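Local coordinates for capsular polysaccharide export system protein KpsC (Thermosulfurimonas dismutans, PDB 6MGB) that transfers Kdo in beta(2,4) linkage, probably from a CMP-activated donor, during synthesis of the glycolipid anchor for Gram-negative bacterial capsules, at residues P120-Q125 against Y297-R302; G150-Y155 against S237-I242; M249-L254 against L290-A295; Y303-T308 against I314-N319. All coordinates share one frame; numbering follows the deposited sequence. Where two conformers were deposited one is given.

Interaction 1. Residues P120-Q125 against Y297-R302; sequences PELMDQ and YLLYPR
Gln-125 and Leu-298 mark the closest backbone approach of this helix-to-helix contact, with CA of Gln-125 8.4 Å from CA of Leu-298. Residues 120-125 form the first turns of helix 120-135, whereas 297-302 carry the end of helix 289-299, widened into a pi-type turn, and then the run into strand 302-305. The spacing leaves the meeting to side chains, and the junction is a small surface patch of leucines within a protein of the GT-B clan.

Leu-122 is the central piece. Its CG lies anti to the backbone N (chi1 178°), which extends the branched end toward the other helix. There it meets Leu-299 tip to tip, CD1 of Leu-122 standing 3.7 Å from CD2 of Leu-299. The second methyl, CD2 of Leu-122, is 3.9 Å from CD1 of Leu-299, so both branches on each side are engaged. With Leu-298 the relation differs: the two side chains slide past one another in opposite directions, CD1 of Leu-122 to CD2 of Leu-298 at 4.0 Å.

Trp-117 covers both Leu-122 and Leu-299 from a neighbouring loop, and Leu-298 also packs on Ile-314 of helix 314-322. Gln-125 contributes mainly its aliphatic base. Its NE2 turns to Glu-121 one turn earlier, making a weak, bent hydrogen bond to OE1 of Glu-121 (116° at the hydrogen). Toward the other helix, CD2 of Leu-298 is faced by CB of Gln-125 at 3.8 Å and, more distantly, by OE1 of Gln-125 at 4.1 Å.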
# COMPACT_ATOMS: atom_id res chain seq x y z
N PRO A 120 -8.00 23.02 -7.84
CA PRO A 120 -7.39 23.78 -6.74
C PRO A 120 -7.89 23.34 -5.38
O PRO A 120 -7.11 23.31 -4.41
CB PRO A 120 -7.78 25.23 -7.06
CG PRO A 120 -8.06 25.25 -8.52
CD PRO A 120 -8.62 23.90 -8.85
N GLU A 121 -9.17 23.00 -5.28
CA GLU A 121 -9.74 22.61 -3.99
C GLU A 121 -9.19 21.27 -3.52
O GLU A 121 -8.82 21.12 -2.35
CB GLU A 121 -11.27 22.56 -4.11
CG GLU A 121 -12.01 22.84 -2.81
CD GLU A 121 -12.64 21.60 -2.22
OE1 GLU A 121 -12.41 21.33 -1.02
OE2 GLU A 121 -13.36 20.89 -2.95
N LEU A 122 -9.11 20.28 -4.42
CA LEU A 122 -8.57 18.99 -4.03
C LEU A 122 -7.10 19.10 -3.66
O LEU A 122 -6.65 18.56 -2.64
CB LEU A 122 -8.75 17.96 -5.15
CG LEU A 122 -8.15 16.59 -4.83
CD1 LEU A 122 -8.98 15.87 -3.77
CD2 LEU A 122 -8.02 15.75 -6.08
N MET A 123 -6.32 19.80 -4.49
CA MET A 123 -4.89 19.92 -4.22
C MET A 123 -4.62 20.63 -2.91
O MET A 123 -3.62 20.35 -2.24
CB MET A 123 -4.20 20.63 -5.38
CG MET A 123 -4.38 19.94 -6.73
SD MET A 123 -3.80 18.22 -6.74
CE MET A 123 -2.05 18.44 -6.45
N ASP A 124 -5.50 21.56 -2.52
CA ASP A 124 -5.37 22.17 -1.20
C ASP A 124 -5.61 21.14 -0.10
O ASP A 124 -4.86 21.09 0.88
CB ASP A 124 -6.35 23.34 -1.05
CG ASP A 124 -5.94 24.55 -1.87
OD1 ASP A 124 -6.83 25.25 -2.39
OD2 ASP A 124 -4.72 24.79 -2.02
N GLN A 125 -6.66 20.32 -0.25
CA GLN A 125 -6.87 19.23 0.70
C GLN A 125 -5.66 18.32 0.77
O GLN A 125 -5.22 17.93 1.87
CB GLN A 125 -8.11 18.43 0.32
CG GLN A 125 -9.42 19.19 0.46
CD GLN A 125 -10.63 18.31 0.19
OE1 GLN A 125 -10.49 17.14 -0.15
NE2 GLN A 125 -11.82 18.88 0.34
N TYR A 297 -3.99 8.56 -1.96
CA TYR A 297 -4.43 8.58 -0.56
C TYR A 297 -5.77 9.27 -0.35
O TYR A 297 -6.50 8.89 0.56
CB TYR A 297 -3.36 9.24 0.32
CG TYR A 297 -2.29 8.29 0.84
CD1 TYR A 297 -1.62 7.43 -0.01
CD2 TYR A 297 -1.96 8.26 2.20
CE1 TYR A 297 -0.64 6.56 0.46
CE2 TYR A 297 -0.99 7.40 2.67
CZ TYR A 297 -0.33 6.55 1.80
OH TYR A 297 0.64 5.69 2.26
N LEU A 298 -6.11 10.28 -1.15
CA LEU A 298 -7.38 10.97 -0.96
C LEU A 298 -8.51 10.37 -1.80
O LEU A 298 -9.59 10.09 -1.28
CB LEU A 298 -7.23 12.46 -1.28
CG LEU A 298 -6.85 13.36 -0.09
CD1 LEU A 298 -5.41 13.13 0.33
CD2 LEU A 298 -7.09 14.82 -0.43
N LEU A 299 -8.28 10.17 -3.10
CA LEU A 299 -9.34 9.74 -4.01
C LEU A 299 -9.53 8.23 -4.05
O LEU A 299 -10.67 7.75 -4.09
CB LEU A 299 -9.06 10.25 -5.42
CG LEU A 299 -8.86 11.76 -5.60
CD1 LEU A 299 -8.76 12.09 -7.08
CD2 LEU A 299 -9.98 12.55 -4.95
N TYR A 300 -8.43 7.47 -4.06
CA TYR A 300 -8.52 6.05 -4.37
C TYR A 300 -9.16 5.25 -3.23
O TYR A 300 -10.11 4.49 -3.50
CB TYR A 300 -7.12 5.53 -4.74
CG TYR A 300 -7.00 4.08 -5.14
CD1 TYR A 300 -7.74 3.54 -6.19
CD2 TYR A 300 -6.08 3.25 -4.49
CE1 TYR A 300 -7.59 2.21 -6.55
CE2 TYR A 300 -5.92 1.94 -4.85
CZ TYR A 300 -6.68 1.42 -5.88
OH TYR A 300 -6.51 0.10 -6.24
N PRO A 301 -8.74 5.38 -1.98
CA PRO A 301 -9.35 4.58 -0.91
C PRO A 301 -10.71 5.13 -0.49
O PRO A 301 -11.04 6.29 -0.72
CB PRO A 301 -8.35 4.69 0.24
CG PRO A 301 -7.14 5.41 -0.33
CD PRO A 301 -7.68 6.24 -1.44
N ARG A 302 -11.49 4.25 0.13
CA ARG A 302 -12.77 4.62 0.72
C ARG A 302 -12.61 4.68 2.23
O ARG A 302 -12.26 3.67 2.87
CB ARG A 302 -13.87 3.63 0.33
CG ARG A 302 -13.99 3.42 -1.16
CD ARG A 302 -15.24 2.66 -1.53
NE ARG A 302 -15.36 2.50 -2.98
CZ ARG A 302 -16.40 1.96 -3.59
NH1 ARG A 302 -17.43 1.51 -2.89
NH2 ARG A 302 -16.41 1.86 -4.91

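Interaction 2. Residues G150-Y155 against S237-I242; sequences GYFTPY and SHFDRI
His-238 receives the ring of Phe-152 over one face of its imidazole, the first step in an aromatic cluster that continues into Phe-239. CD2 of Phe-152 lies 3.5 Å from CG of His-238, offset toward the rim of the smaller ring. The two planes are inclined by 34°, an oblique meeting. CB of His-238 joins in, 3.7 Å from CD2 of Phe-152.

One residue later, Phe-239 takes the far end of the same ring. CZ of Phe-152 is 3.7 Å from CZ of Phe-239, and the planes stand at 82° with the ring centroids 5.3 Å apart. A single phenylalanine thus serves two successive residues, its CD2-CE2 side given to the histidine and its CE1-CZ end to Phe-239. With CG anti to the carbonyl carbon (chi1 -69°), the Phe-152 ring reaches across to both. Within its own segment, CD2 of Tyr-151 sits over the centre of one face of Phe-152. An alanine at Phe-152 is likely to open a gap beside His-238 and Phe-239 and leave the imidazole freer to turn.

Beyond Phe-239 the chain enters strand 241-244, where NE of Arg-241 forms a salt bridge with OE1 of Glu-259 and Ile-242 packs on Leu-236. Phe-152 sets the loop 150-155 beside the residues leading into this central strand of the parallel six-stranded sheet, and it also meets Tyr-198 of strand 196-200 edge-to-face and touches Leu-235 of helix 232-236 and Arg-158 of strand 158-162.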
# COMPACT_ATOMS: atom_id res chain seq x y z
N GLY A 150 21.00 8.89 19.42
CA GLY A 150 22.17 8.09 19.65
C GLY A 150 22.16 6.76 18.93
O GLY A 150 23.21 6.10 18.85
N TYR A 151 21.01 6.33 18.41
CA TYR A 151 20.96 5.10 17.63
C TYR A 151 21.83 5.21 16.38
O TYR A 151 22.58 4.29 16.04
CB TYR A 151 19.51 4.79 17.25
CG TYR A 151 19.31 3.42 16.65
CD1 TYR A 151 18.98 2.33 17.45
CD2 TYR A 151 19.44 3.21 15.28
CE1 TYR A 151 18.79 1.07 16.90
CE2 TYR A 151 19.25 1.95 14.73
CZ TYR A 151 18.93 0.89 15.54
OH TYR A 151 18.74 -0.36 15.00
N PHE A 152 21.74 6.34 15.68
CA PHE A 152 22.50 6.59 14.47
C PHE A 152 23.61 7.60 14.75
O PHE A 152 23.42 8.56 15.50
CB PHE A 152 21.61 7.12 13.35
CG PHE A 152 20.64 6.11 12.81
CD1 PHE A 152 21.09 5.02 12.09
CD2 PHE A 152 19.28 6.25 13.03
CE1 PHE A 152 20.19 4.08 11.59
CE2 PHE A 152 18.38 5.32 12.54
CZ PHE A 152 18.84 4.24 11.82
N THR A 153 24.77 7.37 14.14
CA THR A 153 25.88 8.31 14.28
C THR A 153 25.60 9.56 13.45
O THR A 153 25.21 9.45 12.28
CB THR A 153 27.19 7.65 13.82
OG1 THR A 153 27.45 6.50 14.63
CG2 THR A 153 28.35 8.63 13.93
N PRO A 154 25.77 10.76 14.01
CA PRO A 154 25.53 11.97 13.22
C PRO A 154 26.40 12.03 11.98
O PRO A 154 27.60 11.75 12.03
CB PRO A 154 25.87 13.10 14.20
CG PRO A 154 25.66 12.51 15.55
CD PRO A 154 26.04 11.07 15.43
N TYR A 155 25.78 12.39 10.86
CA TYR A 155 26.46 12.68 9.60
C TYR A 155 27.16 11.46 8.99
O TYR A 155 27.91 11.60 8.02
CB TYR A 155 27.47 13.82 9.77
CG TYR A 155 26.88 15.02 10.47
CD1 TYR A 155 27.22 15.32 11.78
CD2 TYR A 155 25.97 15.85 9.82
CE1 TYR A 155 26.67 16.41 12.43
CE2 TYR A 155 25.42 16.94 10.46
CZ TYR A 155 25.78 17.22 11.76
OH TYR A 155 25.23 18.31 12.40
N SER A 237 13.38 9.21 8.41
CA SER A 237 13.94 10.56 8.52
C SER A 237 15.45 10.54 8.66
O SER A 237 16.09 11.58 8.45
CB SER A 237 13.32 11.29 9.70
OG SER A 237 13.81 10.79 10.93
N HIS A 238 16.04 9.41 9.03
CA HIS A 238 17.48 9.31 9.26
C HIS A 238 18.25 8.89 8.01
O HIS A 238 19.46 8.66 8.10
CB HIS A 238 17.76 8.33 10.39
CG HIS A 238 17.26 8.79 11.72
ND1 HIS A 238 18.02 9.55 12.58
CD2 HIS A 238 16.08 8.59 12.34
CE1 HIS A 238 17.33 9.81 13.67
NE2 HIS A 238 16.14 9.24 13.56
N PHE A 239 17.59 8.79 6.87
CA PHE A 239 18.23 8.40 5.63
C PHE A 239 17.85 9.39 4.53
O PHE A 239 16.82 10.06 4.60
CB PHE A 239 17.84 6.97 5.20
CG PHE A 239 18.21 5.92 6.21
CD1 PHE A 239 19.40 5.23 6.11
CD2 PHE A 239 17.35 5.62 7.26
CE1 PHE A 239 19.74 4.26 7.04
CE2 PHE A 239 17.68 4.65 8.19
CZ PHE A 239 18.88 3.97 8.08
N ASP A 240 18.71 9.47 3.52
CA ASP A 240 18.40 10.21 2.30
C ASP A 240 18.04 9.30 1.13
O ASP A 240 17.29 9.72 0.25
CB ASP A 240 19.59 11.08 1.89
CG ASP A 240 19.93 12.14 2.92
OD1 ASP A 240 19.00 12.63 3.59
OD2 ASP A 240 21.12 12.48 3.06
N ARG A 241 18.54 8.07 1.12
CA ARG A 241 18.39 7.16 -0.00
C ARG A 241 17.80 5.85 0.48
O ARG A 241 18.33 5.23 1.41
CB ARG A 241 19.75 6.92 -0.68
CG ARG A 241 19.74 5.90 -1.80
CD ARG A 241 21.08 5.86 -2.50
NE ARG A 241 21.29 7.02 -3.37
CZ ARG A 241 22.42 7.29 -4.00
NH1 ARG A 241 23.47 6.49 -3.87
NH2 ARG A 241 22.52 8.36 -4.77
N ILE A 242 16.70 5.42 -0.15
CA ILE A 242 15.97 4.23 0.25
C ILE A 242 15.95 3.25 -0.91
O ILE A 242 15.80 3.65 -2.07
CB ILE A 242 14.53 4.57 0.69
CG1 ILE A 242 14.51 5.75 1.67
CG2 ILE A 242 13.85 3.36 1.31
CD1 ILE A 242 15.33 5.53 2.92

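Interaction 3. Residues M249-L254 against L290-A295; sequences MGFEGL and LELFAA. With C5P (cytidine-5'-monophosphate), chain D.
Phe-251 and Leu-292 supply the principal apolar contact between helices 248-255 and 289-299, whose segment axes come within 11.6 Å at an angle of 133°. CE1 of Phe-251 lies 3.5 Å from CD2 of Leu-292, the side chains approaching from opposite directions. Chi1 of Phe-251, -173°, puts its CG anti to the backbone N and sends the ring toward helix 289-299. The same methyl of Leu-292 also touches CD2 of Leu-254, more distantly at 4.2 Å. Against Phe-293 the ring works at its edge: CA of Phe-293 lies near the plane of Phe-251, 3.9 Å from its CZ. Tyr-297 and Phe-267 extend this aromatic surround.

Polar contacts belong to the other flank of helix 248-255. OE1 of Glu-252 accepts a hydrogen bond from O2' of cytidine-5'-monophosphate at 2.9 Å, while OE2 takes a weak one from O3', so the carboxylate spans both ribose hydroxyls. SD of Met-249 lies 3.4 Å from N3 of the cytosine. Ser-247, Gln-248, Asp-163, His-202 and Lys-200 also hydrogen-bond to the nucleotide. A glutamate bonded to the ribose hydroxyls is a feature of many GT-B donor sites, consistent with a CMP-activated donor here.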
# COMPACT_ATOMS: atom_id res chain seq x y z
N MET A 249 6.18 1.14 1.99
CA MET A 249 7.09 2.01 2.73
C MET A 249 7.95 2.85 1.81
O MET A 249 8.45 3.90 2.23
CB MET A 249 7.96 1.16 3.66
CG MET A 249 8.82 1.97 4.61
SD MET A 249 9.52 0.96 5.93
CE MET A 249 10.59 2.14 6.74
N GLY A 250 8.13 2.42 0.56
CA GLY A 250 8.81 3.26 -0.42
C GLY A 250 8.05 4.54 -0.70
O GLY A 250 8.65 5.61 -0.86
N PHE A 251 6.72 4.45 -0.77
CA PHE A 251 5.92 5.66 -0.97
C PHE A 251 5.94 6.53 0.27
O PHE A 251 5.95 7.77 0.17
CB PHE A 251 4.49 5.30 -1.35
CG PHE A 251 3.66 6.49 -1.73
CD1 PHE A 251 3.98 7.23 -2.86
CD2 PHE A 251 2.56 6.87 -0.98
CE1 PHE A 251 3.23 8.33 -3.22
CE2 PHE A 251 1.80 7.97 -1.33
CZ PHE A 251 2.14 8.70 -2.46
N GLU A 252 5.93 5.92 1.46
CA GLU A 252 6.05 6.70 2.69
C GLU A 252 7.37 7.47 2.71
O GLU A 252 7.43 8.61 3.19
CB GLU A 252 5.92 5.79 3.90
CG GLU A 252 4.53 5.21 4.05
CD GLU A 252 4.39 4.26 5.23
OE1 GLU A 252 5.42 3.90 5.83
OE2 GLU A 252 3.25 3.88 5.54
N GLY A 253 8.44 6.87 2.19
CA GLY A 253 9.68 7.60 2.03
C GLY A 253 9.59 8.70 1.00
O GLY A 253 10.10 9.80 1.20
N LEU A 254 8.92 8.42 -0.13
CA LEU A 254 8.73 9.44 -1.15
C LEU A 254 7.95 10.63 -0.59
O LEU A 254 8.27 11.79 -0.90
CB LEU A 254 7.99 8.84 -2.35
CG LEU A 254 8.20 9.48 -3.72
CD1 LEU A 254 9.64 9.32 -4.19
CD2 LEU A 254 7.25 8.86 -4.73
N LEU A 290 2.77 15.58 -4.88
CA LEU A 290 1.47 16.00 -4.38
C LEU A 290 0.34 15.39 -5.20
O LEU A 290 -0.67 14.94 -4.65
CB LEU A 290 1.38 17.52 -4.37
CG LEU A 290 0.16 18.11 -3.66
CD1 LEU A 290 0.19 17.79 -2.18
CD2 LEU A 290 0.08 19.61 -3.89
N GLU A 291 0.50 15.36 -6.53
CA GLU A 291 -0.54 14.78 -7.37
C GLU A 291 -0.67 13.28 -7.13
O GLU A 291 -1.79 12.76 -7.01
CB GLU A 291 -0.23 15.06 -8.85
CG GLU A 291 -0.44 16.50 -9.26
CD GLU A 291 0.01 16.77 -10.68
OE1 GLU A 291 0.82 15.98 -11.22
OE2 GLU A 291 -0.44 17.78 -11.27
N LEU A 292 0.46 12.57 -7.05
CA LEU A 292 0.43 11.14 -6.77
C LEU A 292 -0.23 10.88 -5.42
O LEU A 292 -1.08 9.98 -5.29
CB LEU A 292 1.85 10.59 -6.80
CG LEU A 292 2.05 9.11 -6.46
CD1 LEU A 292 1.13 8.22 -7.27
CD2 LEU A 292 3.50 8.74 -6.71
N PHE A 293 0.14 11.65 -4.40
CA PHE A 293 -0.45 11.49 -3.08
C PHE A 293 -1.95 11.76 -3.10
O PHE A 293 -2.73 11.04 -2.48
CB PHE A 293 0.26 12.41 -2.09
CG PHE A 293 -0.41 12.49 -0.75
CD1 PHE A 293 -0.18 11.53 0.22
CD2 PHE A 293 -1.27 13.54 -0.45
CE1 PHE A 293 -0.79 11.60 1.45
CE2 PHE A 293 -1.89 13.62 0.78
CZ PHE A 293 -1.65 12.65 1.74
N ALA A 294 -2.37 12.81 -3.81
CA ALA A 294 -3.79 13.16 -3.86
C ALA A 294 -4.62 12.01 -4.41
O ALA A 294 -5.64 11.63 -3.83
CB ALA A 294 -3.99 14.42 -4.70
N ALA A 295 -4.20 11.44 -5.54
CA ALA A 295 -4.95 10.33 -6.12
C ALA A 295 -4.87 9.09 -5.24
O ALA A 295 -5.88 8.43 -4.99
CB ALA A 295 -4.42 10.03 -7.53
O3P C5P D . 3.76 -2.83 1.41
P C5P D . 4.25 -3.48 2.68
O1P C5P D . 5.68 -3.98 2.47
O2P C5P D . 3.43 -4.61 3.28
O5' C5P D . 4.32 -2.31 3.75
C5' C5P D . 3.18 -1.92 4.50
C4' C5P D . 3.55 -0.88 5.53
O4' C5P D . 4.29 -1.52 6.60
C3' C5P D . 4.48 0.22 5.04
O3' C5P D . 3.78 1.28 4.41
C2' C5P D . 5.19 0.66 6.32
O2' C5P D . 4.39 1.55 7.08
C1' C5P D . 5.31 -0.67 7.07
N1 C5P D . 6.62 -1.33 6.84
C2 C5P D . 7.71 -1.24 7.86
N3 C5P D . 9.03 -1.91 7.61
C4 C5P D . 9.26 -2.66 6.38
C5 C5P D . 8.18 -2.75 5.36
C6 C5P D . 6.85 -2.07 5.61
O2 C5P D . 7.53 -0.64 8.86
N4 C5P D . 10.54 -3.31 6.13

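Interaction 4. Residues Y303-T308 against I314-N319; sequences YINPAT and IFDVIN
Tyr-303 and Ile-314 make the tight end of this contact. CA of Ile-314 sits over the centre of the tyrosine ring in a CH-pi contact, 3.7 Å from the centroid and only 2° off the ring normal. The isoleucine runs alongside the ring, bringing its CG1 within 3.6 Å of OH of Tyr-303. At the ring's edge, CG2 of Val-317 is 3.6 Å from CD1 of Tyr-303. The hydroxyl itself is hydrogen-bonded to the carbonyl O of Tyr-297. A leucine at Tyr-303 would probably deprive CA of Ile-314 of the ring face and leave that carbonyl without this partner.

Topologically, strand 302-305 pairs antiparallel with strand 310-312, and the chain then folds back as the helix; at the turn that follows the first strand, OD1 of Asn-305 accepts from N of Ala-307, an Asx turn.

The other side is more open and water-bridged. With CG anti to the backbone N (chi1 -176°), Asn-305 lays its amide against the carboxylate of Asp-316, stacked with planes 6° apart. A water also bridges OD1 of Asn-305 to the backbone O of Asp-316, which CD of Pro-306 approaches to 3.7 Å, while OD2 of Asp-316 is held by N of Asn-313.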
# COMPACT_ATOMS: atom_id res chain seq x y z
N TYR A 303 -12.87 5.85 2.81
CA TYR A 303 -12.69 6.07 4.23
C TYR A 303 -14.03 6.05 4.96
O TYR A 303 -15.05 6.49 4.43
CB TYR A 303 -12.00 7.41 4.49
CG TYR A 303 -10.57 7.46 4.03
CD1 TYR A 303 -9.54 7.08 4.88
CD2 TYR A 303 -10.24 7.90 2.76
CE1 TYR A 303 -8.22 7.12 4.47
CE2 TYR A 303 -8.92 7.95 2.34
CZ TYR A 303 -7.92 7.55 3.20
OH TYR A 303 -6.61 7.59 2.79
N ILE A 304 -14.01 5.54 6.18
CA ILE A 304 -15.14 5.63 7.10
C ILE A 304 -14.76 6.60 8.20
O ILE A 304 -13.58 6.75 8.55
CB ILE A 304 -15.57 4.27 7.69
CG1 ILE A 304 -14.37 3.42 8.13
CG2 ILE A 304 -16.41 3.51 6.68
CD1 ILE A 304 -13.74 3.83 9.45
N ASN A 305 -15.76 7.27 8.75
CA ASN A 305 -15.52 8.10 9.92
C ASN A 305 -15.48 7.17 11.13
O ASN A 305 -16.52 6.64 11.53
CB ASN A 305 -16.61 9.16 10.07
CG ASN A 305 -16.35 10.10 11.22
OD1 ASN A 305 -15.55 9.80 12.11
ND2 ASN A 305 -17.02 11.24 11.22
N PRO A 306 -14.31 6.93 11.72
CA PRO A 306 -14.25 5.93 12.80
C PRO A 306 -15.17 6.25 13.96
O PRO A 306 -15.59 5.33 14.68
CB PRO A 306 -12.77 5.97 13.23
CG PRO A 306 -12.05 6.55 12.07
CD PRO A 306 -12.99 7.55 11.48
N ALA A 307 -15.51 7.52 14.16
CA ALA A 307 -16.33 7.92 15.30
C ALA A 307 -17.81 7.67 15.08
O ALA A 307 -18.55 7.56 16.07
CB ALA A 307 -16.10 9.40 15.60
N THR A 308 -18.25 7.55 13.83
CA THR A 308 -19.66 7.38 13.52
C THR A 308 -19.99 6.09 12.79
O THR A 308 -21.16 5.70 12.76
CB THR A 308 -20.16 8.56 12.66
OG1 THR A 308 -19.56 8.49 11.36
CG2 THR A 308 -19.82 9.89 13.31
N ILE A 314 -10.35 11.23 4.38
CA ILE A 314 -9.05 10.95 4.97
C ILE A 314 -8.87 11.72 6.27
O ILE A 314 -8.20 11.24 7.20
CB ILE A 314 -7.93 11.27 3.97
CG1 ILE A 314 -6.58 10.78 4.51
CG2 ILE A 314 -7.89 12.77 3.68
CD1 ILE A 314 -5.43 10.94 3.53
N PHE A 315 -9.46 12.91 6.37
CA PHE A 315 -9.27 13.73 7.57
C PHE A 315 -9.98 13.13 8.78
O PHE A 315 -9.54 13.36 9.91
CB PHE A 315 -9.77 15.15 7.30
CG PHE A 315 -8.98 15.87 6.24
CD1 PHE A 315 -7.75 16.43 6.53
CD2 PHE A 315 -9.46 15.97 4.94
CE1 PHE A 315 -7.02 17.09 5.56
CE2 PHE A 315 -8.74 16.63 3.97
CZ PHE A 315 -7.51 17.19 4.28
N ASP A 316 -11.05 12.37 8.57
CA ASP A 316 -11.69 11.68 9.68
C ASP A 316 -10.76 10.63 10.27
O ASP A 316 -10.68 10.48 11.50
CB ASP A 316 -13.00 11.04 9.23
CG ASP A 316 -14.01 12.05 8.73
OD1 ASP A 316 -14.10 13.15 9.33
OD2 ASP A 316 -14.70 11.76 7.74
N VAL A 317 -10.05 9.90 9.42
CA VAL A 317 -9.14 8.87 9.91
C VAL A 317 -7.89 9.50 10.52
O VAL A 317 -7.39 9.04 11.55
CB VAL A 317 -8.79 7.89 8.77
CG1 VAL A 317 -7.58 7.03 9.12
CG2 VAL A 317 -9.99 7.01 8.46
N ILE A 318 -7.37 10.56 9.90
CA ILE A 318 -6.21 11.25 10.47
C ILE A 318 -6.53 11.71 11.89
O ILE A 318 -5.79 11.41 12.83
CB ILE A 318 -5.79 12.43 9.57
CG1 ILE A 318 -5.22 11.90 8.25
CG2 ILE A 318 -4.76 13.30 10.28
CD1 ILE A 318 -4.86 12.98 7.24
N ASN A 319 -7.63 12.44 12.06
CA ASN A 319 -8.00 12.91 13.39
C ASN A 319 -8.15 11.75 14.37
O ASN A 319 -7.84 11.89 15.55
CB ASN A 319 -9.30 13.71 13.32
CG ASN A 319 -9.09 15.13 12.84
OD1 ASN A 319 -7.98 15.67 12.94
ND2 ASN A 319 -10.14 15.75 12.33
O HOH W 1 -13.11 10.97 13.58

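Along the chain, interactions 2 and 3 follow one another inside the long loop closed by interaction 1, and interaction 4 comes last. Interactions 1 and 3 share helix 289-299, have centres about 12 Å apart and touch, Tyr-297 packing on Phe-251. Interaction 4 lies about 14 Å, centre to centre, from interaction 1, touches it through Tyr-297 and Tyr-303, and is reached directly through strand 302-305, which joins the mixed sheet of the N-terminal strands. Interaction 2 stands apart on the parallel sheet, some 31 Å between centres from interaction 1. Helix 289-299 packs on nucleotide-binding helix 248-255 and leads the chain back to the N-terminal half, as is common in GT-B enzymes.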